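Local coordinates for uncharacterized protein (Pseudomonas aeruginosa, PDB 6P8P) that probably acts as a HORMA-domain regulator of a cGAS-like nucleotidyltransferase in a type III CBASS system that protects bacteria from bacteriophages, at residues 61-66 and 96-102; 111-115 and 126-130. The protein carries 2 engineered substitutions. One frame throughout, in Å; residues are numbered along the deposited sequence. Where two conformers were deposited one is given.

Contact 1 pairs strand 61-64 with the start of strand 101-106, and contact 2 packs helix 111-119 on strand 125-129, the next strand across the same mixed sheet. Their centres are about 18 Å apart. They are joined backbone to backbone by a probable hydrogen bond of 2.8 Å from Ile126 N to Met102 O, and farther along the strands Val62 CG2 packs 4.2 Å from Arg128 NH1. Along the chain they follow in series, contact 1 closing before contact 2 opens. A bound calcium ion lies about 9 Å from the side chain of Val114 in contact 2.

Contact 1. Residues 61-66 and 96-102; sequences IVATCD and LKGDWGM. Engineered in segment 96-102: Met102 (natural residue Val).
Thr64 and Gly101 form the hydrogen-bonded pair of a short antiparallel stretch inside the mixed sheet of this HORMA domain, and Ala63 with Met102 form the non-hydrogen-bonded pair next to it. The two bonds of the first pair run both ways, Thr64 N to Gly101 O at 2.9 Å and Gly101 N to Thr64 O at 2.9 Å. Glycine suits position 101, since a CB there would lie tight against Thr64 OG1. CA-H...O contacts fill in between, the one from Met102 CA reaching Val62 O at 3.2 Å. Asp66 N also bonds Lys97 O at 2.8 Å, so the two chains remain bonded beyond the strands, near the turn through Gly98, where phi is positive (73°) and a CB would press on Asp66 CB.

Apolar contacts lie on the face of Ala63 and Met102, which helices 17-29 and 35-42 cover. The small Ala63 admits Leu96 CD2 to 4.0 Å of its CB. Met102, an engineered residue, bends at its thioether (chi3 63°) in one of its two conformers, and there CE comes to 3.5 Å from Ile61 CG2. Trp100 leads away from strand 61-64 toward helix 35-42, with Leu96 CD1 over one face of its ring near the rim and Arg124 in a cation-pi contact.

Polar side chains gather at the exposed end and on the face of Thr64. In one of two Asp66 conformers, Lys97 lies alongside it, pointing the same way, in a weak salt bridge of 3.4 Å between NZ and OD2, which a water also spans. A second water joins Thr64 OG1, at 2.6 Å, to Asp99 O.

Contact 2. Residues 111-115 and 126-130; sequences LGWVQ and IARDL
Leu111 and Val114 of helix 111-119 close on Ala127 of strand 125-129, and this is the tight part of the contact. Ala127 presents only a methyl group, which suits a place where a helix rides close above a sheet: the short axes pass 8.6 Å apart and run nearly antiparallel, at 167°. Val114 CG1 comes to 3.7 Å from Ala127 CB, and Leu111 CD2 meets the same CB at 3.9 Å, so two branched side chains, about one helical turn apart, both meet the methyl. With CG1 anti to its backbone N (chi1 167°), Val114 splits its work: that branch reaches down to the strand, while CG2 lies over the centre of the Trp113 ring. Cys106 of strand 101-106 and Val46 of helix 44-52 also touch this valine.

Leu111 forks over the strand. Its CD1 branch reaches Asp129 N at 3.8 Å and touches Asp129 CB at 4.1 Å, the two side chains crossing at about a right angle. Its chi1 of -94° lies off a staggered value.

Toward solvent the packing thins. Exposed Gln115 brings CG to only 4.2 Å from Ala127 CB. The carboxylate of Asp129 takes no part; its OD1 accepts from Ser131 N. Arg128 points away to the other face of the sheet, its guanidinium bound to Pro60 O, Ser103 OG and Gln132 O. Strands 101-106 and 125-129 are parallel neighbours joined through helix 111-119, so this is the packing of the helix on the second strand of a beta-alpha-beta crossover.

Contact 1. Residues 61-66 and 96-102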
loop_
_atom_site.group_PDB
_atom_site.type_symbol
_atom_site.label_atom_id
_atom_site.label_comp_id
_atom_site.label_asym_id
_atom_site.label_seq_id
_atom_site.Cartn_x
_atom_site.Cartn_y
_atom_site.Cartn_z
ATOM N N ILE A 61 9.563 -10.426 -8.241
ATOM C CA ILE A 61 8.137 -10.651 -8.438
ATOM C C ILE A 61 7.983 -11.821 -9.401
ATOM O O ILE A 61 8.612 -11.844 -10.465
ATOM C CB ILE A 61 7.468 -9.384 -8.994
ATOM C CG1 ILE A 61 7.540 -8.267 -7.975
ATOM C CG2 ILE A 61 6.041 -9.724 -9.401
ATOM C CD1 ILE A 61 7.329 -6.874 -8.563
ATOM N N VAL A 62 7.236 -12.847 -9.003
ATOM C CA VAL A 62 7.134 -14.056 -9.823
ATOM C C VAL A 62 5.710 -14.293 -10.262
ATOM O O VAL A 62 4.827 -14.497 -9.425
ATOM C CB VAL A 62 7.659 -15.297 -9.097
ATOM C CG1 VAL A 62 7.578 -16.502 -10.030
ATOM C CG2 VAL A 62 9.082 -15.071 -8.619
ATOM N N ALA A 63 5.493 -14.308 -11.575
ATOM C CA ALA A 63 4.213 -14.680 -12.158
ATOM C C ALA A 63 4.292 -16.121 -12.648
ATOM O O ALA A 63 5.301 -16.514 -13.253
ATOM C CB ALA A 63 3.866 -13.757 -13.325
ATOM N N THR A 64 3.259 -16.902 -12.326
ATOM C CA THR A 64 3.090 -18.283 -12.769
ATOM C C THR A 64 1.789 -18.397 -13.552
ATOM O O THR A 64 0.833 -17.652 -13.324
ATOM C CB THR A 64 3.091 -19.258 -11.584
ATOM O OG1 THR A 64 2.106 -18.880 -10.622
ATOM C CG2 THR A 64 4.451 -19.289 -10.893
ATOM N N CYS A 65 1.748 -19.335 -14.495
ATOM C CA CYS A 65 0.581 -19.449 -15.361
ATOM C C CYS A 65 0.651 -20.808 -16.051
ATOM O O CYS A 65 1.573 -21.591 -15.807
ATOM C CB CYS A 65 0.543 -18.327 -16.398
ATOM S SG CYS A 65 1.866 -18.494 -17.710
ATOM N N ASP A 66 -0.338 -21.075 -16.905
ATOM C CA ASP A 66 -0.272 -22.181 -17.871
ATOM C C ASP A 66 0.711 -21.756 -18.963
ATOM O O ASP A 66 0.344 -21.238 -20.025
ATOM C CB ASP A 66 -1.641 -22.495 -18.459
ATOM C CG ASP A 66 -1.571 -23.487 -19.610
ATOM O OD1 ASP A 66 -0.579 -24.237 -19.692
ATOM O OD2 ASP A 66 -2.509 -23.494 -20.440
ATOM N N LEU A 96 -0.180 -14.492 -17.862
ATOM C CA LEU A 96 -1.101 -14.924 -16.814
ATOM C C LEU A 96 -2.145 -15.909 -17.348
ATOM O O LEU A 96 -3.253 -16.006 -16.833
ATOM C CB LEU A 96 -1.775 -13.721 -16.165
ATOM C CG LEU A 96 -0.832 -12.716 -15.486
ATOM C CD1 LEU A 96 -1.631 -11.574 -14.877
ATOM C CD2 LEU A 96 0.041 -13.354 -14.433
ATOM N N LYS A 97 -1.774 -16.689 -18.347
ATOM C CA LYS A 97 -2.705 -17.629 -18.959
ATOM C C LYS A 97 -3.214 -18.646 -17.947
ATOM O O LYS A 97 -2.438 -19.213 -17.167
ATOM C CB LYS A 97 -2.007 -18.331 -20.117
ATOM C CG LYS A 97 -2.937 -19.210 -20.953
ATOM C CD LYS A 97 -2.127 -19.802 -22.104
ATOM C CE LYS A 97 -3.047 -20.374 -23.172
ATOM N NZ LYS A 97 -4.031 -21.306 -22.579
ATOM N N GLY A 98 -4.527 -18.871 -17.957
ATOM C CA GLY A 98 -5.068 -19.994 -17.209
ATOM C C GLY A 98 -5.038 -19.757 -15.720
ATOM O O GLY A 98 -5.377 -18.678 -15.233
ATOM N N ASP A 99 -4.608 -20.785 -14.988
ATOM C CA ASP A 99 -4.571 -20.789 -13.522
ATOM C C ASP A 99 -3.310 -20.045 -13.080
ATOM O O ASP A 99 -2.256 -20.622 -12.814
ATOM C CB ASP A 99 -4.599 -22.213 -12.990
ATOM C CG ASP A 99 -4.544 -22.271 -11.486
ATOM O OD1 ASP A 99 -4.868 -21.269 -10.837
ATOM O OD2 ASP A 99 -4.169 -23.326 -10.952
ATOM N N TRP A 100 -3.427 -18.730 -13.014
ATOM C CA TRP A 100 -2.269 -17.876 -12.811
ATOM C C TRP A 100 -2.096 -17.526 -11.343
ATOM O O TRP A 100 -3.020 -17.639 -10.531
ATOM C CB TRP A 100 -2.396 -16.594 -13.646
ATOM C CG TRP A 100 -3.516 -15.685 -13.245
ATOM C CD1 TRP A 100 -4.808 -15.704 -13.711
ATOM C CD2 TRP A 100 -3.446 -14.599 -12.303
ATOM N NE1 TRP A 100 -5.537 -14.703 -13.122
ATOM C CE2 TRP A 100 -4.729 -14.022 -12.236
ATOM C CE3 TRP A 100 -2.428 -14.077 -11.495
ATOM C CZ2 TRP A 100 -5.009 -12.936 -11.422
ATOM C CZ3 TRP A 100 -2.718 -13.007 -10.676
ATOM C CH2 TRP A 100 -3.990 -12.450 -10.642
ATOM N N GLY A 101 -0.879 -17.105 -11.006
ATOM C CA GLY A 101 -0.603 -16.600 -9.677
ATOM C C GLY A 101 0.540 -15.624 -9.744
ATOM O O GLY A 101 1.257 -15.524 -10.744
ATOM N N MET A 102 0.708 -14.872 -8.661
ATOM C CA MET A 102 1.805 -13.930 -8.539
ATOM C C MET A 102 2.313 -13.935 -7.108
ATOM O O MET A 102 1.522 -13.930 -6.160
ATOM C CB MET A 102 1.391 -12.507 -8.925
ATOM C CG MET A 102 1.233 -12.279 -10.386
ATOM S SD MET A 102 1.018 -10.549 -10.727
ATOM C CE MET A 102 2.587 -9.873 -10.154
HETATM O O HOH W 1 0.033 -20.389 -11.054
HETATM O O HOH W 2 -5.103 -22.445 -20.036
#

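Contact 2. Residues 111-115 and 126-130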
loop_
_atom_site.group_PDB
_atom_site.type_symbol
_atom_site.label_atom_id
_atom_site.label_comp_id
_atom_site.label_asym_id
_atom_site.label_seq_id
_atom_site.Cartn_x
_atom_site.Cartn_y
_atom_site.Cartn_z
ATOM N N LEU A 111 5.190 -8.863 6.540
ATOM C CA LEU A 111 4.347 -9.849 5.885
ATOM C C LEU A 111 2.952 -9.872 6.485
ATOM O O LEU A 111 1.972 -10.165 5.793
ATOM C CB LEU A 111 4.951 -11.250 6.006
ATOM C CG LEU A 111 5.823 -11.776 4.908
ATOM C CD1 LEU A 111 6.251 -13.235 5.302
ATOM C CD2 LEU A 111 5.150 -11.740 3.575
ATOM N N GLY A 112 2.848 -9.647 7.786
ATOM C CA GLY A 112 1.554 -9.683 8.443
ATOM C C GLY A 112 0.560 -8.746 7.794
ATOM O O GLY A 112 -0.516 -9.164 7.353
ATOM N N TRP A 113 0.916 -7.465 7.696
ATOM C CA TRP A 113 -0.026 -6.517 7.117
ATOM C C TRP A 113 -0.149 -6.714 5.613
ATOM O O TRP A 113 -1.251 -6.617 5.062
ATOM C CB TRP A 113 0.359 -5.078 7.486
ATOM C CG TRP A 113 1.336 -4.324 6.624
ATOM C CD1 TRP A 113 2.655 -4.062 6.903
ATOM C CD2 TRP A 113 1.045 -3.663 5.385
ATOM N NE1 TRP A 113 3.198 -3.306 5.885
ATOM C CE2 TRP A 113 2.232 -3.056 4.946
ATOM C CE3 TRP A 113 -0.100 -3.555 4.591
ATOM C CZ2 TRP A 113 2.300 -2.320 3.760
ATOM C CZ3 TRP A 113 -0.030 -2.821 3.437
ATOM C CH2 TRP A 113 1.164 -2.235 3.019
ATOM N N VAL A 114 0.950 -7.054 4.945
ATOM C CA VAL A 114 0.900 -7.174 3.491
ATOM C C VAL A 114 0.024 -8.339 3.076
ATOM O O VAL A 114 -0.768 -8.217 2.142
ATOM C CB VAL A 114 2.324 -7.282 2.934
ATOM C CG1 VAL A 114 2.284 -7.719 1.482
ATOM C CG2 VAL A 114 3.008 -5.954 3.078
ATOM N N GLN A 115 0.177 -9.504 3.716
ATOM C CA GLN A 115 -0.619 -10.656 3.304
ATOM C C GLN A 115 -2.100 -10.411 3.550
ATOM O O GLN A 115 -2.937 -10.764 2.712
ATOM C CB GLN A 115 -0.134 -11.925 4.017
ATOM C CG GLN A 115 1.288 -12.306 3.594
ATOM C CD GLN A 115 1.760 -13.646 4.130
ATOM O OE1 GLN A 115 2.432 -14.428 3.431
ATOM N NE2 GLN A 115 1.431 -13.915 5.376
ATOM N N ILE A 126 -0.072 -13.253 -3.903
ATOM C CA ILE A 126 0.365 -13.496 -2.538
ATOM C C ILE A 126 1.738 -12.865 -2.349
ATOM O O ILE A 126 2.384 -12.432 -3.300
ATOM C CB ILE A 126 0.395 -14.997 -2.204
ATOM C CG1 ILE A 126 1.335 -15.741 -3.153
ATOM C CG2 ILE A 126 -1.011 -15.581 -2.322
ATOM C CD1 ILE A 126 1.467 -17.230 -2.848
ATOM N N ALA A 127 2.173 -12.816 -1.094
ATOM C CA ALA A 127 3.477 -12.299 -0.734
ATOM C C ALA A 127 4.284 -13.366 -0.013
ATOM O O ALA A 127 3.744 -14.224 0.687
ATOM C CB ALA A 127 3.340 -11.058 0.152
ATOM N N ARG A 128 5.582 -13.281 -0.172
ATOM C CA ARG A 128 6.507 -14.172 0.510
ATOM C C ARG A 128 7.653 -13.392 1.125
ATOM O O ARG A 128 8.007 -12.313 0.655
ATOM C CB ARG A 128 7.093 -15.224 -0.459
ATOM C CG ARG A 128 8.034 -14.612 -1.442
ATOM C CD ARG A 128 8.540 -15.621 -2.484
ATOM N NE ARG A 128 9.704 -15.087 -3.194
ATOM C CZ ARG A 128 9.637 -14.249 -4.229
ATOM N NH1 ARG A 128 8.452 -13.857 -4.698
ATOM N NH2 ARG A 128 10.747 -13.785 -4.774
ATOM N N ASP A 129 8.228 -13.959 2.193
ATOM C CA ASP A 129 9.492 -13.505 2.757
ATOM C C ASP A 129 10.551 -13.420 1.677
ATOM O O ASP A 129 10.845 -14.408 1.001
ATOM C CB ASP A 129 9.898 -14.497 3.860
ATOM C CG ASP A 129 11.286 -14.238 4.442
ATOM O OD1 ASP A 129 12.008 -13.331 3.995
ATOM O OD2 ASP A 129 11.655 -14.987 5.368
ATOM N N LEU A 130 11.114 -12.225 1.496
ATOM C CA LEU A 130 12.011 -12.015 0.369
ATOM C C LEU A 130 13.350 -12.725 0.533
ATOM O O LEU A 130 14.158 -12.695 -0.405
ATOM C CB LEU A 130 12.229 -10.516 0.123
ATOM C CG LEU A 130 12.795 -9.638 1.229
ATOM C CD1 LEU A 130 14.274 -9.853 1.453
ATOM C CD2 LEU A 130 12.528 -8.157 0.870
#